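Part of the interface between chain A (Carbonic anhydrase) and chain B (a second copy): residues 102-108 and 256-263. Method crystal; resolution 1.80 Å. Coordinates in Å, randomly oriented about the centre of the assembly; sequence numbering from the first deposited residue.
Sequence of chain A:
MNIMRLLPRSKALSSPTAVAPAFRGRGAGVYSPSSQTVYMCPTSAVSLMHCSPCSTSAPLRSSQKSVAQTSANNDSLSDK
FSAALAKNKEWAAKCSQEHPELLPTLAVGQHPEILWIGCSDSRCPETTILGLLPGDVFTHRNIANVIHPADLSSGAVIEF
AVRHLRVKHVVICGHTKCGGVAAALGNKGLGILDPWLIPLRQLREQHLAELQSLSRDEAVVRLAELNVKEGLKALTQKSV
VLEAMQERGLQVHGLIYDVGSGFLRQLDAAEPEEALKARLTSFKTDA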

# COMPACT_ATOMS: atom_id res chain seq x y z
N LEU A 102 -17.54 5.10 -34.43
CA LEU A 102 -16.51 5.37 -33.41
C LEU A 102 -16.60 4.32 -32.28
O LEU A 102 -15.60 3.58 -32.09
CB LEU A 102 -16.67 6.79 -32.86
CG LEU A 102 -15.74 7.17 -31.71
CD1 LEU A 102 -14.28 7.07 -32.11
CD2 LEU A 102 -16.05 8.57 -31.20
N LEU A 103 -17.70 4.26 -31.55
CA LEU A 103 -17.78 3.40 -30.33
C LEU A 103 -17.63 1.93 -30.72
O LEU A 103 -16.82 1.22 -30.11
CB LEU A 103 -19.04 3.70 -29.52
CG LEU A 103 -19.13 5.13 -28.97
CD1 LEU A 103 -20.45 5.35 -28.26
CD2 LEU A 103 -17.99 5.45 -28.01
N PRO A 104 -18.31 1.41 -31.76
CA PRO A 104 -18.11 0.02 -32.18
C PRO A 104 -16.65 -0.29 -32.56
O PRO A 104 -16.21 -1.37 -32.26
CB PRO A 104 -19.07 -0.16 -33.36
CG PRO A 104 -20.15 0.85 -33.07
CD PRO A 104 -19.39 2.05 -32.54
N THR A 105 -15.93 0.64 -33.18
CA THR A 105 -14.50 0.39 -33.54
C THR A 105 -13.66 0.40 -32.26
O THR A 105 -12.84 -0.52 -32.10
CB THR A 105 -13.94 1.34 -34.60
OG1 THR A 105 -13.78 2.62 -34.01
CG2 THR A 105 -14.82 1.38 -35.82
N LEU A 106 -13.92 1.34 -31.33
CA LEU A 106 -13.19 1.35 -30.03
C LEU A 106 -13.48 0.07 -29.23
O LEU A 106 -12.55 -0.37 -28.52
CB LEU A 106 -13.58 2.57 -29.20
CG LEU A 106 -13.15 3.92 -29.74
CD1 LEU A 106 -13.74 5.02 -28.86
CD2 LEU A 106 -11.63 3.99 -29.77
N ALA A 107 -14.67 -0.52 -29.33
CA ALA A 107 -15.02 -1.74 -28.57
C ALA A 107 -14.11 -2.91 -28.99
O ALA A 107 -13.98 -3.86 -28.23
CB ALA A 107 -16.45 -2.11 -28.80
N VAL A 108 -13.53 -2.85 -30.18
CA VAL A 108 -12.67 -3.97 -30.66
C VAL A 108 -11.34 -3.91 -29.92
O VAL A 108 -10.75 -4.96 -29.72
CB VAL A 108 -12.49 -3.93 -32.19
CG1 VAL A 108 -11.52 -5.00 -32.67
CG2 VAL A 108 -13.82 -4.04 -32.91
N ILE B 256 -22.26 0.01 -14.99
CA ILE B 256 -21.40 -0.60 -16.04
C ILE B 256 -21.53 0.22 -17.31
O ILE B 256 -22.70 0.48 -17.77
CB ILE B 256 -21.77 -2.08 -16.32
CG1 ILE B 256 -21.55 -2.98 -15.13
CG2 ILE B 256 -21.01 -2.58 -17.57
CD1 ILE B 256 -20.09 -3.16 -14.77
N TYR B 257 -20.39 0.62 -17.87
CA TYR B 257 -20.29 1.37 -19.12
C TYR B 257 -20.09 0.37 -20.26
O TYR B 257 -19.10 -0.36 -20.21
CB TYR B 257 -19.15 2.37 -19.08
CG TYR B 257 -19.02 3.15 -20.37
CD1 TYR B 257 -20.04 3.99 -20.79
CD2 TYR B 257 -17.87 3.08 -21.13
CE1 TYR B 257 -19.92 4.71 -21.96
CE2 TYR B 257 -17.75 3.80 -22.31
CZ TYR B 257 -18.79 4.60 -22.74
OH TYR B 257 -18.67 5.30 -23.90
N ASP B 258 -20.94 0.41 -21.29
CA ASP B 258 -20.76 -0.41 -22.52
C ASP B 258 -19.92 0.39 -23.49
O ASP B 258 -20.44 1.36 -24.06
CB ASP B 258 -22.12 -0.89 -23.04
CG ASP B 258 -22.04 -1.85 -24.21
OD1 ASP B 258 -21.05 -1.81 -24.92
OD2 ASP B 258 -23.02 -2.55 -24.46
N VAL B 259 -18.66 0.01 -23.70
CA VAL B 259 -17.73 0.78 -24.56
C VAL B 259 -18.20 0.73 -26.02
O VAL B 259 -17.77 1.61 -26.78
CB VAL B 259 -16.29 0.27 -24.41
CG1 VAL B 259 -15.79 0.42 -22.98
CG2 VAL B 259 -16.13 -1.18 -24.88
N GLY B 260 -19.04 -0.22 -26.39
CA GLY B 260 -19.55 -0.40 -27.77
C GLY B 260 -20.78 0.44 -28.09
O GLY B 260 -21.05 0.66 -29.29
N SER B 261 -21.55 0.87 -27.09
CA SER B 261 -22.84 1.59 -27.28
C SER B 261 -22.77 3.01 -26.71
O SER B 261 -23.59 3.86 -27.13
CB SER B 261 -23.97 0.80 -26.65
OG SER B 261 -23.86 0.88 -25.24
N GLY B 262 -21.89 3.27 -25.75
CA GLY B 262 -21.81 4.55 -25.04
C GLY B 262 -22.80 4.64 -23.89
O GLY B 262 -22.86 5.70 -23.27
N PHE B 263 -23.60 3.61 -23.62
CA PHE B 263 -24.58 3.65 -22.53
C PHE B 263 -24.03 3.14 -21.20
O PHE B 263 -23.49 2.03 -21.15
CB PHE B 263 -25.81 2.79 -22.82
CG PHE B 263 -26.71 3.31 -23.90
CD1 PHE B 263 -27.46 4.46 -23.69
CD2 PHE B 263 -26.94 2.56 -25.05
CE1 PHE B 263 -28.36 4.89 -24.67
CE2 PHE B 263 -27.87 2.96 -26.00
CZ PHE B 263 -28.57 4.13 -25.80

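No hydrogen bond crosses between these two stretches. They are held by van der Waals packing, with 265 Å² buried over both sides. A helical segment of chain A rests on a turn of chain B, and the backbones come close: the CA atoms of A:Pro104 and B:Gly260 are nearest in register, 4.7 Å apart.

A:Leu103 is the main contact residue. Its CA-to-CB bond points toward chain B, and its chi angles are m and t, a common leucine rotamer on helices. In this rotamer both methyls reach chain B. A:Leu103 CD1 lies 3.6 Å from both B:Ser261 C and B:Gly262 N, so the methyl packs on the peptide link itself. A:Leu103 CD2 is 4.2 Å from B:Tyr257 OH. The tyrosine has a t chi1; its CA-to-CB bond points sideways, but the ring carries the hydroxyl nearer to chain A.

B:Gly262 suits its place twice over. Its phi is positive, which favours glycine, and an ideal CB would lie 2.8 Å from A:Leu103 CD1, a clash.

A:Ala107 makes the second contact. Its short side chain permits close approach: A:Ala107 CB lies 3.7 Å from B:Gly260 CA and 4.0 Å from B:Val259 CG2. B:Val259, with chi1 m, is buried and offers a methyl to this apolar pair. At B:Gly260 an ideal CB would be 3.5 Å from A:Ala107 CB and crowded by B:Asp258 OD1 at 3.3 Å.

The turn is braced from within. The t rotamer of B:Asp258 places B:Asp258 OD1 to accept from B:Gly260 N at 3.0 Å. The CA-to-CB bond of B:Ser261 points away from the chain A stretch; with chi1 p, B:Ser261 OG accepts from B:Phe263 N at 3.2 Å.

A:Leu103 O and B:Val259 O approach to 3.5 Å, but both are acceptors. A:Leu103 O instead accepts from A:Ala107 N at 2.9 Å within the chain.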